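PDB 5XN8: glycerol Dehydrogenase from Unidentified, which catalyses the NAD-dependent oxidation of glycerol to dihydroxyacetone and probably also acts on other small diols such as 1,2-propanediol. Local coordinates for residues D46-L49 with N50-S54; V71-R74 with R75-I79; E291-E294 with T295-F299; E346-H349 with A350-T354. All blocks are in the same frame, centred on the assembly; numbering follows the deposited sequence.

Interaction 1: residues D46-L49 with N50-S54; sequences DKVL and NGLHS
Asn50 lies against the carbonyl of Asp46, one turn earlier in helix 38-54. Its backbone N gives the regular i to i-4 hydrogen bond, and with chi1 at -75° the side chain lies beside its own backbone N, which brings CG to 3.3 Å from Asp46 O. The amide thus rests against the carbonyl without its ND2 making a properly directed bond to it. At Gly51 the contact is purely backbone: its N donates to Lys47 O over 3.0 Å. Leu52 adds the apolar element. Besides the bond from Leu52 N to Val48 O, its side chain runs alongside that of Val48 and points the same way, CD1 meeting Val48 CG1 at 3.6 Å; both residues also pack on Phe21. His53 N donates to Leu49 O at 2.9 Å, and the imidazole lies obliquely to the same oxygen, which is 3.0 Å from His53 CD2. Ser54 turns its hydroxyl back within the turn, OG donating to Gly51 O at 2.6 Å, an oxygen that is also hydrogen-bonded to His55 ND1. Helix 38-54 is the crossover of a beta-alpha-beta unit between strands 31-36 and 58-63, and Leu49, Leu52 and His53 all touch Leu59 of the latter. The chemistry is therefore mixed: Val48, Leu49 and Leu52 supply apolar packing on Phe21 and strand 58-63 in the probable NAD-binding half, whereas the exposed Asn50 and His53 lie against main-chain carbonyls, and Ser54 OG and His55 ND1 both bond the Gly51 carbonyl.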
ATOM      1  N   ASP A  46     -12.356 -43.167 -34.177  1.00 44.52           N
ATOM      2  CA  ASP A  46     -12.112 -43.213 -35.624  1.00 44.74           C
ATOM      3  C   ASP A  46     -11.172 -42.109 -36.120  1.00 44.59           C
ATOM      4  O   ASP A  46     -10.372 -42.357 -37.033  1.00 42.92           O
ATOM      5  CB  ASP A  46     -13.442 -43.180 -36.397  1.00 45.08           C
ATOM      6  CG  ASP A  46     -14.258 -44.455 -36.212  1.00 45.99           C
ATOM      7  OD1 ASP A  46     -13.686 -45.548 -36.412  1.00 48.03           O
ATOM      8  OD2 ASP A  46     -15.476 -44.383 -35.893  1.00 45.56           O
ATOM      9  N   LYS A  47     -11.257 -40.914 -35.523  1.00 44.36           N
ATOM     10  CA  LYS A  47     -10.330 -39.821 -35.860  1.00 45.33           C
ATOM     11  C   LYS A  47      -8.899 -40.113 -35.410  1.00 44.06           C
ATOM     12  O   LYS A  47      -7.956 -39.859 -36.149  1.00 43.17           O
ATOM     13  CB  LYS A  47     -10.796 -38.461 -35.309  1.00 47.16           C
ATOM     14  CG  LYS A  47     -10.852 -38.255 -33.805  1.00 47.84           C
ATOM     15  CD  LYS A  47     -11.173 -36.811 -33.469  1.00 47.76           C
ATOM     16  CE  LYS A  47     -12.590 -36.426 -33.880  1.00 49.57           C
ATOM     17  NZ  LYS A  47     -12.985 -35.097 -33.343  1.00 50.07           N
ATOM     18  N   VAL A  48      -8.754 -40.647 -34.199  1.00 43.11           N
ATOM     19  CA  VAL A  48      -7.440 -41.002 -33.621  1.00 40.76           C
ATOM     20  C   VAL A  48      -6.728 -42.042 -34.471  1.00 41.38           C
ATOM     21  O   VAL A  48      -5.536 -41.907 -34.744  1.00 42.18           O
ATOM     22  CB  VAL A  48      -7.578 -41.524 -32.164  1.00 39.56           C
ATOM     23  CG1 VAL A  48      -6.296 -42.186 -31.659  1.00 37.83           C
ATOM     24  CG2 VAL A  48      -7.977 -40.391 -31.232  1.00 38.26           C
ATOM     25  N   LEU A  49      -7.462 -43.073 -34.877  1.00 41.70           N
ATOM     26  CA  LEU A  49      -6.914 -44.122 -35.729  1.00 41.93           C
ATOM     27  C   LEU A  49      -6.468 -43.588 -37.092  1.00 42.03           C
ATOM     28  O   LEU A  49      -5.385 -43.935 -37.559  1.00 42.23           O
ATOM     29  CB  LEU A  49      -7.919 -45.270 -35.907  1.00 42.49           C
ATOM     30  CG  LEU A  49      -8.247 -46.087 -34.650  1.00 42.51           C
ATOM     31  CD1 LEU A  49      -9.466 -46.971 -34.882  1.00 42.94           C
ATOM     32  CD2 LEU A  49      -7.057 -46.919 -34.191  1.00 42.69           C
ATOM     33  N   ASN A  50      -7.289 -42.746 -37.719  1.00 42.54           N
ATOM     34  CA  ASN A  50      -6.931 -42.123 -39.009  1.00 43.21           C
ATOM     35  C   ASN A  50      -5.678 -41.245 -38.914  1.00 41.22           C
ATOM     36  O   ASN A  50      -4.860 -41.227 -39.835  1.00 40.67           O
ATOM     37  CB  ASN A  50      -8.089 -41.290 -39.577  1.00 43.47           C
ATOM     38  CG  ASN A  50      -9.212 -42.144 -40.157  1.00 45.87           C
ATOM     39  OD1 ASN A  50      -9.032 -43.327 -40.481  1.00 46.74           O
ATOM     40  ND2 ASN A  50     -10.386 -41.537 -40.304  1.00 45.19           N
ATOM     41  N   GLY A  51      -5.543 -40.520 -37.807  1.00 40.46           N
ATOM     42  CA  GLY A  51      -4.394 -39.652 -37.561  1.00 40.33           C
ATOM     43  C   GLY A  51      -3.110 -40.421 -37.310  1.00 41.06           C
ATOM     44  O   GLY A  51      -2.056 -40.045 -37.817  1.00 39.50           O
ATOM     45  N   LEU A  52      -3.197 -41.489 -36.517  1.00 41.52           N
ATOM     46  CA  LEU A  52      -2.059 -42.385 -36.281  1.00 42.55           C
ATOM     47  C   LEU A  52      -1.628 -43.097 -37.563  1.00 44.44           C
ATOM     48  O   LEU A  52      -0.430 -43.260 -37.802  1.00 45.45           O
ATOM     49  CB  LEU A  52      -2.382 -43.412 -35.192  1.00 42.37           C
ATOM     50  CG  LEU A  52      -2.444 -42.879 -33.756  1.00 41.11           C
ATOM     51  CD1 LEU A  52      -3.258 -43.793 -32.849  1.00 41.27           C
ATOM     52  CD2 LEU A  52      -1.047 -42.680 -33.190  1.00 41.46           C
ATOM     53  N   HIS A  53      -2.599 -43.511 -38.376  1.00 47.09           N
ATOM     54  CA  HIS A  53      -2.328 -44.092 -39.699  1.00 49.11           C
ATOM     55  C   HIS A  53      -1.584 -43.107 -40.611  1.00 49.38           C
ATOM     56  O   HIS A  53      -0.659 -43.506 -41.321  1.00 49.11           O
ATOM     57  CB  HIS A  53      -3.624 -44.572 -40.382  1.00 50.44           C
ATOM     58  CG  HIS A  53      -4.148 -45.880 -39.869  1.00 53.95           C
ATOM     59  ND1 HIS A  53      -3.358 -47.002 -39.718  1.00 55.78           N
ATOM     60  CD2 HIS A  53      -5.401 -46.256 -39.511  1.00 54.06           C
ATOM     61  CE1 HIS A  53      -4.096 -48.001 -39.266  1.00 57.28           C
ATOM     62  NE2 HIS A  53      -5.339 -47.575 -39.132  1.00 56.35           N
ATOM     63  N   SER A  54      -1.968 -41.829 -40.576  1.00 48.66           N
ATOM     64  CA  SER A  54      -1.333 -40.804 -41.417  1.00 47.79           C
ATOM     65  C   SER A  54       0.148 -40.554 -41.087  1.00 47.50           C
ATOM     66  O   SER A  54       0.892 -40.086 -41.952  1.00 45.70           O
ATOM     67  CB  SER A  54      -2.120 -39.488 -41.382  1.00 46.92           C
ATOM     68  OG  SER A  54      -1.980 -38.827 -40.137  1.00 48.73           O
TER

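Interaction 2: residues V71-R74 with R75-I79; sequences VEIR and RLIAI
Glu72 and Arg75 lie side by side and point the same way, joined by a salt bridge one turn along helix 70-83. The carboxylate meets the guanidinium at its edge, but the two planes are turned 46° against each other, so the pairing is twisted and unequal. Arg75 NH2 reaches Glu72 OE2 at 2.8 Å in a nearly straight bond, close to the guanidinium plane and on the syn side of the oxygen but well out of the carboxylate plane; Arg75 NE meets Glu72 OE1 only weakly, at 3.4 Å. Two bends make this possible: the glutamate chain folds at chi2 (64°) and the arginine at chi3 (67°), each turning its charged end toward the other. Second partners fix both groups, for Asn65 ND2 bonds Glu72 OE1 and Arg63 O bonds Arg75 NH2. Such a network would probably keep the buried carboxylate ionised.

Farther round the helix, Ile73 and Ile77 also run in the same direction, with Ile73 CG2 against Ile77 CD1 at a tight 3.4 Å. Ile77 N also donates to Ile73 O at 2.9 Å.

Arg74 leaves on another side to form a cation-pi contact with Tyr106 of helix 94-107. Ile73 and Ile77 pack on that same helix, through Thr99, Ala102 and Gln107, while Leu76 turns to Phe33 and Ile35 of strand 31-36 and to Glu62 of strand 58-63, so that helix 70-83 is laid against both a neighbouring helix and the parallel sheet.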
ATOM      1  N   VAL A  71      -9.668 -58.870 -14.347  1.00 40.85           N
ATOM      2  CA  VAL A  71     -10.211 -59.734 -15.405  1.00 41.11           C
ATOM      3  C   VAL A  71     -10.176 -59.024 -16.761  1.00 40.92           C
ATOM      4  O   VAL A  71      -9.762 -59.618 -17.761  1.00 42.43           O
ATOM      5  CB  VAL A  71     -11.663 -60.193 -15.091  1.00 41.51           C
ATOM      6  CG1 VAL A  71     -12.304 -60.904 -16.287  1.00 41.75           C
ATOM      7  CG2 VAL A  71     -11.684 -61.094 -13.859  1.00 42.28           C
ATOM      8  N   GLU A  72     -10.614 -57.765 -16.786  1.00 38.88           N
ATOM      9  CA  GLU A  72     -10.657 -56.986 -18.020  1.00 38.91           C
ATOM     10  C   GLU A  72      -9.252 -56.718 -18.562  1.00 38.26           C
ATOM     11  O   GLU A  72      -9.029 -56.827 -19.765  1.00 38.00           O
ATOM     12  CB  GLU A  72     -11.416 -55.666 -17.793  1.00 39.05           C
ATOM     13  CG  GLU A  72     -11.660 -54.816 -19.042  1.00 39.27           C
ATOM     14  CD  GLU A  72     -12.548 -55.478 -20.087  1.00 40.18           C
ATOM     15  OE1 GLU A  72     -13.241 -56.471 -19.781  1.00 41.21           O
ATOM     16  OE2 GLU A  72     -12.566 -54.991 -21.234  1.00 41.24           O
ATOM     17  N   ILE A  73      -8.317 -56.385 -17.672  1.00 37.64           N
ATOM     18  CA  ILE A  73      -6.896 -56.186 -18.032  1.00 37.75           C
ATOM     19  C   ILE A  73      -6.338 -57.431 -18.718  1.00 38.75           C
ATOM     20  O   ILE A  73      -5.771 -57.328 -19.809  1.00 38.74           O
ATOM     21  CB  ILE A  73      -6.031 -55.826 -16.786  1.00 36.84           C
ATOM     22  CG1 ILE A  73      -6.382 -54.423 -16.269  1.00 35.73           C
ATOM     23  CG2 ILE A  73      -4.535 -55.897 -17.076  1.00 36.32           C
ATOM     24  CD1 ILE A  73      -6.052 -54.238 -14.806  1.00 35.97           C
ATOM     25  N   ARG A  74      -6.522 -58.595 -18.081  1.00 39.89           N
ATOM     26  CA  ARG A  74      -6.009 -59.867 -18.609  1.00 40.01           C
ATOM     27  C   ARG A  74      -6.667 -60.274 -19.930  1.00 38.79           C
ATOM     28  O   ARG A  74      -6.008 -60.892 -20.766  1.00 39.20           O
ATOM     29  CB  ARG A  74      -6.154 -60.999 -17.570  1.00 41.40           C
ATOM     30  CG  ARG A  74      -5.149 -61.012 -16.411  1.00 42.01           C
ATOM     31  CD  ARG A  74      -4.550 -59.691 -16.003  1.00 43.08           C
ATOM     32  NE  ARG A  74      -3.552 -59.884 -14.942  1.00 45.50           N
ATOM     33  CZ  ARG A  74      -3.296 -59.041 -13.942  1.00 44.82           C
ATOM     34  NH1 ARG A  74      -3.959 -57.891 -13.800  1.00 44.12           N
ATOM     35  NH2 ARG A  74      -2.358 -59.367 -13.050  1.00 45.83           N
ATOM     36  N   ARG A  75      -7.944 -59.927 -20.111  1.00 36.95           N
ATOM     37  CA  ARG A  75      -8.648 -60.196 -21.372  1.00 36.62           C
ATOM     38  C   ARG A  75      -8.047 -59.387 -22.526  1.00 36.24           C
ATOM     39  O   ARG A  75      -7.820 -59.923 -23.607  1.00 38.06           O
ATOM     40  CB  ARG A  75     -10.151 -59.894 -21.234  1.00 35.84           C
ATOM     41  CG  ARG A  75     -11.022 -60.399 -22.388  1.00 35.80           C
ATOM     42  CD  ARG A  75     -12.462 -59.903 -22.275  1.00 35.14           C
ATOM     43  NE  ARG A  75     -12.569 -58.449 -22.460  1.00 33.81           N
ATOM     44  CZ  ARG A  75     -12.538 -57.801 -23.630  1.00 33.09           C
ATOM     45  NH1 ARG A  75     -12.424 -58.457 -24.788  1.00 33.52           N
ATOM     46  NH2 ARG A  75     -12.644 -56.471 -23.648  1.00 31.77           N
ATOM     47  N   LEU A  76      -7.791 -58.102 -22.280  1.00 35.88           N
ATOM     48  CA  LEU A  76      -7.240 -57.192 -23.299  1.00 35.13           C
ATOM     49  C   LEU A  76      -5.758 -57.452 -23.582  1.00 35.39           C
ATOM     50  O   LEU A  76      -5.320 -57.330 -24.731  1.00 35.47           O
ATOM     51  CB  LEU A  76      -7.442 -55.730 -22.890  1.00 34.04           C
ATOM     52  CG  LEU A  76      -8.867 -55.168 -22.987  1.00 33.91           C
ATOM     53  CD1 LEU A  76      -8.958 -53.836 -22.266  1.00 33.09           C
ATOM     54  CD2 LEU A  76      -9.345 -55.056 -24.431  1.00 34.04           C
ATOM     55  N   ILE A  77      -4.995 -57.791 -22.541  1.00 35.15           N
ATOM     56  CA  ILE A  77      -3.601 -58.221 -22.710  1.00 35.92           C
ATOM     57  C   ILE A  77      -3.497 -59.402 -23.671  1.00 37.38           C
ATOM     58  O   ILE A  77      -2.662 -59.384 -24.576  1.00 37.36           O
ATOM     59  CB  ILE A  77      -2.932 -58.551 -21.347  1.00 36.32           C
ATOM     60  CG1 ILE A  77      -2.614 -57.243 -20.607  1.00 35.36           C
ATOM     61  CG2 ILE A  77      -1.639 -59.346 -21.532  1.00 37.32           C
ATOM     62  CD1 ILE A  77      -2.331 -57.407 -19.130  1.00 35.40           C
ATOM     63  N   ALA A  78      -4.350 -60.413 -23.474  1.00 38.48           N
ATOM     64  CA  ALA A  78      -4.382 -61.597 -24.339  1.00 38.78           C
ATOM     65  C   ALA A  78      -4.596 -61.241 -25.809  1.00 39.07           C
ATOM     66  O   ALA A  78      -3.962 -61.831 -26.677  1.00 41.25           O
ATOM     67  CB  ALA A  78      -5.456 -62.574 -23.871  1.00 39.80           C
ATOM     68  N   ILE A  79      -5.468 -60.272 -26.081  1.00 38.27           N
ATOM     69  CA  ILE A  79      -5.708 -59.800 -27.456  1.00 37.82           C
ATOM     70  C   ILE A  79      -4.516 -58.978 -27.953  1.00 36.77           C
ATOM     71  O   ILE A  79      -4.135 -59.079 -29.117  1.00 36.62           O
ATOM     72  CB  ILE A  79      -7.008 -58.958 -27.596  1.00 37.28           C
ATOM     73  CG1 ILE A  79      -8.240 -59.734 -27.110  1.00 37.85           C
ATOM     74  CG2 ILE A  79      -7.222 -58.560 -29.054  1.00 37.13           C
ATOM     75  CD1 ILE A  79      -9.490 -58.887 -26.938  1.00 37.49           C
TER

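Interaction 3: residues E291-E294 with T295-F299; sequences EEIE and TVLGF
Ile293 holds its CG2 branch anti to the backbone N (chi1 -70° for the other branch, CG1), and Leu297 swings CG beside its own N, chi1 -76°; together these choices lay the two side chains alongside each other, pointing the same way. Ile293 CG2 then meets Leu297 CD1 at 3.7 Å, with Leu297 CG 3.3 Å from Ile293 O. The same carbonyl accepts from Leu297 N at 2.9 Å, with an N-H...O angle of 171°, so side-chain and main-chain contacts run in step. One residue on, Gly298 N donates to Glu294 O at 2.8 Å. Helix 290-303 belongs to the helical part of the iron-containing alcohol dehydrogenase fold, and Val296 lies on its buried side. That valine is enclosed by Leu173 and Phe177 of helix 162-185, Tyr207 of helix 197-223, and Leu280 and Leu283 of helix 271-285. Its backbone N bonds Glu292 O at 3.3 Å, while Val296 CG2 lies 3.5 Å from the same oxygen. Leu297 also touches Leu280, and Ile293 reaches Lys216 of the second subunit. The Thr295 side chain sits away from the staggered positions, which leaves its very short approaches to neighbouring carbonyls doubtful; its N nevertheless donates to Glu291 O at 3.1 Å, and the residue faces Tyr207 and Leu211 on helix 197-223.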
ATOM      1  N   GLU A 291     -11.503 -15.174   5.668  1.00 30.75           N
ATOM      2  CA  GLU A 291     -11.526 -14.698   4.257  1.00 28.84           C
ATOM      3  C   GLU A 291     -11.011 -15.760   3.286  1.00 26.76           C
ATOM      4  O   GLU A 291     -11.395 -15.723   2.124  1.00 25.45           O
ATOM      5  CB  GLU A 291     -11.001 -13.255   4.008  1.00 29.86           C
ATOM      6  CG  GLU A 291     -10.127 -12.544   5.045  1.00 30.23           C
ATOM      7  CD  GLU A 291      -8.739 -13.148   5.117  1.00 31.18           C
ATOM      8  OE1 GLU A 291      -8.681 -14.388   5.303  1.00 31.25           O
ATOM      9  OE2 GLU A 291      -7.727 -12.397   4.988  1.00 29.53           O
ATOM     10  N   GLU A 292     -10.196 -16.706   3.749  1.00 26.31           N
ATOM     11  CA  GLU A 292      -9.787 -17.855   2.951  1.00 25.71           C
ATOM     12  C   GLU A 292     -10.953 -18.846   2.805  1.00 25.53           C
ATOM     13  O   GLU A 292     -11.212 -19.357   1.710  1.00 25.02           O
ATOM     14  CB  GLU A 292      -8.566 -18.552   3.549  1.00 26.89           C
ATOM     15  CG  GLU A 292      -8.049 -19.699   2.684  1.00 26.48           C
ATOM     16  CD  GLU A 292      -6.615 -20.077   2.985  1.00 27.09           C
ATOM     17  OE1 GLU A 292      -6.345 -20.707   4.022  1.00 28.10           O
ATOM     18  OE2 GLU A 292      -5.717 -19.765   2.185  1.00 27.85           O
ATOM     19  N   ILE A 293     -11.647 -19.117   3.907  1.00 25.45           N
ATOM     20  CA  ILE A 293     -12.870 -19.928   3.862  1.00 25.03           C
ATOM     21  C   ILE A 293     -13.886 -19.299   2.895  1.00 24.90           C
ATOM     22  O   ILE A 293     -14.506 -20.007   2.105  1.00 24.18           O
ATOM     23  CB  ILE A 293     -13.484 -20.123   5.284  1.00 24.36           C
ATOM     24  CG1 ILE A 293     -12.598 -21.041   6.131  1.00 23.96           C
ATOM     25  CG2 ILE A 293     -14.891 -20.702   5.223  1.00 23.90           C
ATOM     26  CD1 ILE A 293     -12.833 -20.918   7.622  1.00 23.56           C
ATOM     27  N   GLU A 294     -14.029 -17.977   2.948  1.00 26.39           N
ATOM     28  CA  GLU A 294     -14.987 -17.252   2.099  1.00 26.91           C
ATOM     29  C   GLU A 294     -14.652 -17.235   0.596  1.00 26.43           C
ATOM     30  O   GLU A 294     -15.576 -17.272  -0.236  1.00 25.99           O
ATOM     31  CB  GLU A 294     -15.195 -15.823   2.612  1.00 28.25           C
ATOM     32  CG  GLU A 294     -16.003 -15.752   3.890  1.00 29.25           C
ATOM     33  CD  GLU A 294     -16.281 -14.320   4.342  1.00 30.27           C
ATOM     34  OE1 GLU A 294     -15.948 -13.359   3.605  1.00 32.23           O
ATOM     35  OE2 GLU A 294     -16.805 -14.129   5.463  1.00 28.64           O
ATOM     36  N   THR A 295     -13.368 -17.180   0.247  1.00 25.89           N
ATOM     37  CA  THR A 295     -12.958 -17.288  -1.155  1.00 25.49           C
ATOM     38  C   THR A 295     -13.262 -18.673  -1.746  1.00 24.87           C
ATOM     39  O   THR A 295     -13.655 -18.773  -2.911  1.00 24.79           O
ATOM     40  CB  THR A 295     -11.470 -16.920  -1.414  1.00 25.66           C
ATOM     41  OG1 THR A 295     -11.017 -17.704  -2.523  1.00 25.91           O
ATOM     42  CG2 THR A 295     -10.543 -17.226  -0.314  1.00 25.76           C
ATOM     43  N   VAL A 296     -13.097 -19.725  -0.940  1.00 24.08           N
ATOM     44  CA  VAL A 296     -13.383 -21.098  -1.360  1.00 23.60           C
ATOM     45  C   VAL A 296     -14.892 -21.359  -1.426  1.00 24.80           C
ATOM     46  O   VAL A 296     -15.376 -21.967  -2.380  1.00 27.37           O
ATOM     47  CB  VAL A 296     -12.690 -22.124  -0.441  1.00 22.93           C
ATOM     48  CG1 VAL A 296     -13.118 -23.552  -0.775  1.00 23.13           C
ATOM     49  CG2 VAL A 296     -11.184 -21.996  -0.566  1.00 22.37           C
ATOM     50  N   LEU A 297     -15.622 -20.929  -0.404  1.00 23.62           N
ATOM     51  CA  LEU A 297     -17.080 -20.975  -0.427  1.00 23.38           C
ATOM     52  C   LEU A 297     -17.637 -20.221  -1.644  1.00 24.32           C
ATOM     53  O   LEU A 297     -18.502 -20.737  -2.368  1.00 24.11           O
ATOM     54  CB  LEU A 297     -17.658 -20.351   0.846  1.00 22.72           C
ATOM     55  CG  LEU A 297     -17.617 -21.143   2.146  1.00 22.24           C
ATOM     56  CD1 LEU A 297     -18.038 -20.231   3.285  1.00 21.68           C
ATOM     57  CD2 LEU A 297     -18.482 -22.412   2.103  1.00 22.23           C
ATOM     58  N   GLY A 298     -17.124 -19.008  -1.857  1.00 23.29           N
ATOM     59  CA  GLY A 298     -17.505 -18.173  -2.988  1.00 22.90           C
ATOM     60  C   GLY A 298     -17.226 -18.805  -4.326  1.00 22.38           C
ATOM     61  O   GLY A 298     -18.064 -18.753  -5.217  1.00 24.45           O
ATOM     62  N   PHE A 299     -16.061 -19.426  -4.456  1.00 21.85           N
ATOM     63  CA  PHE A 299     -15.703 -20.171  -5.668  1.00 21.75           C
ATOM     64  C   PHE A 299     -16.658 -21.335  -5.897  1.00 22.60           C
ATOM     65  O   PHE A 299     -17.238 -21.449  -6.986  1.00 24.44           O
ATOM     66  CB  PHE A 299     -14.262 -20.682  -5.593  1.00 20.82           C
ATOM     67  CG  PHE A 299     -13.871 -21.564  -6.745  1.00 20.28           C
ATOM     68  CD1 PHE A 299     -13.478 -21.008  -7.957  1.00 19.71           C
ATOM     69  CD2 PHE A 299     -13.891 -22.951  -6.620  1.00 19.81           C
ATOM     70  CE1 PHE A 299     -13.147 -21.809  -9.036  1.00 19.45           C
ATOM     71  CE2 PHE A 299     -13.545 -23.760  -7.688  1.00 20.34           C
ATOM     72  CZ  PHE A 299     -13.176 -23.186  -8.899  1.00 19.83           C
TER

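Interaction 4: residues E346-H349 with A350-T354; sequences EQVH and AAILT
The imidazole of His349 carries Leu353 over one face: Leu353 CG stands 4.2 Å above the ring plane, displaced toward the rim, and Leu353 CD1 comes to 3.4 Å from His349 CE1. The two side chains, four residues apart, cross at a slant, so the leucine covers the CE1 and NE2 part of the ring and not its middle; Leu353 CD1 lies 3.7 Å from His349 NE2. With His349 CG anti to the backbone N (chi1 171°) and the ring turned to chi2 -88°, the imidazole extends far enough for NE2 to be hydrogen-bonded to Asp319 OD1, a bond that limits rotation of the ring. These contacts belong to helix 345-363 of the family's helical region, which packs on helices 271-285 and 318-329 and also on the neighbouring copy. Val348 CG1 touches Ile352 CD1 at 3.6 Å, and a main-chain bond runs from Ile352 N to Val348 O. At the subunit boundary His349, Ala350 and Thr354 pack on Val225, Val226 and Ala220 of the second subunit, respectively. The carbonyl oxygen of Ala350 is gripped twice: Thr354 N and Thr354 OG1 each donate to Ala350 O over 3.0 Å, from opposite faces of the carbonyl plane, which satisfies this buried hydroxyl within the helix.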
ATOM      1  N   GLU A 346     -12.944 -37.590  16.312  1.00 32.53           N
ATOM      2  CA  GLU A 346     -13.752 -36.512  16.910  1.00 32.39           C
ATOM      3  C   GLU A 346     -13.538 -35.164  16.212  1.00 31.57           C
ATOM      4  O   GLU A 346     -14.490 -34.421  15.992  1.00 34.50           O
ATOM      5  CB  GLU A 346     -13.462 -36.359  18.415  1.00 32.70           C
ATOM      6  CG  GLU A 346     -13.928 -37.519  19.293  1.00 34.57           C
ATOM      7  CD  GLU A 346     -12.926 -38.668  19.441  1.00 35.40           C
ATOM      8  OE1 GLU A 346     -11.945 -38.756  18.651  1.00 34.05           O
ATOM      9  OE2 GLU A 346     -13.149 -39.508  20.337  1.00 35.31           O
ATOM     10  N   GLN A 347     -12.299 -34.860  15.847  1.00 30.78           N
ATOM     11  CA  GLN A 347     -11.972 -33.552  15.271  1.00 29.72           C
ATOM     12  C   GLN A 347     -12.287 -33.477  13.764  1.00 26.93           C
ATOM     13  O   GLN A 347     -12.484 -32.374  13.248  1.00 26.18           O
ATOM     14  CB  GLN A 347     -10.542 -33.115  15.626  1.00 29.71           C
ATOM     15  CG  GLN A 347      -9.491 -33.176  14.532  1.00 31.35           C
ATOM     16  CD  GLN A 347      -8.105 -32.766  15.027  1.00 33.58           C
ATOM     17  OE1 GLN A 347      -7.750 -32.993  16.203  1.00 37.86           O
ATOM     18  NE2 GLN A 347      -7.287 -32.172  14.129  1.00 30.78           N
ATOM     19  N   VAL A 348     -12.335 -34.619  13.072  1.00 24.95           N
ATOM     20  CA  VAL A 348     -12.882 -34.668  11.696  1.00 23.69           C
ATOM     21  C   VAL A 348     -14.426 -34.539  11.695  1.00 22.92           C
ATOM     22  O   VAL A 348     -14.986 -33.858  10.841  1.00 22.21           O
ATOM     23  CB  VAL A 348     -12.414 -35.940  10.925  1.00 23.41           C
ATOM     24  CG1 VAL A 348     -13.211 -36.198   9.646  1.00 22.68           C
ATOM     25  CG2 VAL A 348     -10.941 -35.829  10.584  1.00 23.14           C
ATOM     26  N   HIS A 349     -15.097 -35.210  12.629  1.00 23.03           N
ATOM     27  CA  HIS A 349     -16.550 -35.067  12.825  1.00 22.46           C
ATOM     28  C   HIS A 349     -16.879 -33.582  13.055  1.00 21.64           C
ATOM     29  O   HIS A 349     -17.726 -33.014  12.367  1.00 21.43           O
ATOM     30  CB  HIS A 349     -16.998 -35.966  13.998  1.00 23.17           C
ATOM     31  CG  HIS A 349     -18.416 -35.768  14.454  1.00 23.14           C
ATOM     32  ND1 HIS A 349     -18.767 -34.837  15.407  1.00 23.00           N
ATOM     33  CD2 HIS A 349     -19.553 -36.445  14.152  1.00 23.65           C
ATOM     34  CE1 HIS A 349     -20.065 -34.919  15.644  1.00 24.28           C
ATOM     35  NE2 HIS A 349     -20.571 -35.879  14.886  1.00 24.08           N
ATOM     36  N   ALA A 350     -16.152 -32.971  13.984  1.00 20.99           N
ATOM     37  CA  ALA A 350     -16.251 -31.540  14.294  1.00 20.59           C
ATOM     38  C   ALA A 350     -16.110 -30.632  13.084  1.00 20.61           C
ATOM     39  O   ALA A 350     -16.923 -29.720  12.866  1.00 21.04           O
ATOM     40  CB  ALA A 350     -15.195 -31.164  15.324  1.00 20.22           C
ATOM     41  N   ALA A 351     -15.065 -30.878  12.300  1.00 21.09           N
ATOM     42  CA  ALA A 351     -14.782 -30.064  11.130  1.00 20.83           C
ATOM     43  C   ALA A 351     -15.890 -30.168  10.081  1.00 21.24           C
ATOM     44  O   ALA A 351     -16.328 -29.151   9.540  1.00 21.28           O
ATOM     45  CB  ALA A 351     -13.446 -30.459  10.534  1.00 20.40           C
ATOM     46  N   ILE A 352     -16.351 -31.387   9.817  1.00 21.92           N
ATOM     47  CA  ILE A 352     -17.411 -31.627   8.828  1.00 23.44           C
ATOM     48  C   ILE A 352     -18.715 -30.897   9.210  1.00 24.22           C
ATOM     49  O   ILE A 352     -19.330 -30.255   8.353  1.00 25.53           O
ATOM     50  CB  ILE A 352     -17.639 -33.149   8.600  1.00 24.45           C
ATOM     51  CG1 ILE A 352     -16.442 -33.746   7.852  1.00 25.16           C
ATOM     52  CG2 ILE A 352     -18.921 -33.426   7.818  1.00 24.78           C
ATOM     53  CD1 ILE A 352     -16.305 -35.253   8.008  1.00 26.18           C
ATOM     54  N   LEU A 353     -19.111 -30.975  10.484  1.00 24.33           N
ATOM     55  CA  LEU A 353     -20.348 -30.337  10.938  1.00 24.38           C
ATOM     56  C   LEU A 353     -20.256 -28.812  10.906  1.00 24.33           C
ATOM     57  O   LEU A 353     -21.216 -28.131  10.517  1.00 23.81           O
ATOM     58  CB  LEU A 353     -20.747 -30.808  12.346  1.00 24.70           C
ATOM     59  CG  LEU A 353     -21.142 -32.286  12.514  1.00 24.88           C
ATOM     60  CD1 LEU A 353     -21.809 -32.549  13.862  1.00 25.17           C
ATOM     61  CD2 LEU A 353     -22.053 -32.758  11.392  1.00 25.04           C
ATOM     62  N   THR A 354     -19.109 -28.279  11.309  1.00 23.90           N
ATOM     63  CA  THR A 354     -18.901 -26.836  11.289  1.00 23.19           C
ATOM     64  C   THR A 354     -18.819 -26.303   9.862  1.00 22.45           C
ATOM     65  O   THR A 354     -19.398 -25.255   9.554  1.00 23.35           O
ATOM     66  CB  THR A 354     -17.639 -26.444  12.070  1.00 23.15           C
ATOM     67  OG1 THR A 354     -17.744 -26.919  13.414  1.00 23.04           O
ATOM     68  CG2 THR A 354     -17.442 -24.919  12.068  1.00 23.02           C
TER

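The four contacts follow one another along the chain, each within a single helix. Interactions 1 and 2, with centres about 23 Å apart, belong to the probable nucleotide-binding half, where helix 38-54 connects strands 31-36 and 58-63 of the parallel sheet and helix 70-83 packs on both. Interactions 3 and 4, with centres about 19 Å apart, sit in the helical half; both helices, 290-303 and 345-363, pack on helix 271-285, and both reach the second subunit. Across the halves the centres are about 44 to 52 Å apart. The zinc ligands Asp171 and His271 lie on helices 162-185 and 271-285, so the packing at interaction 3 adjoins metal-bearing helices without touching the site.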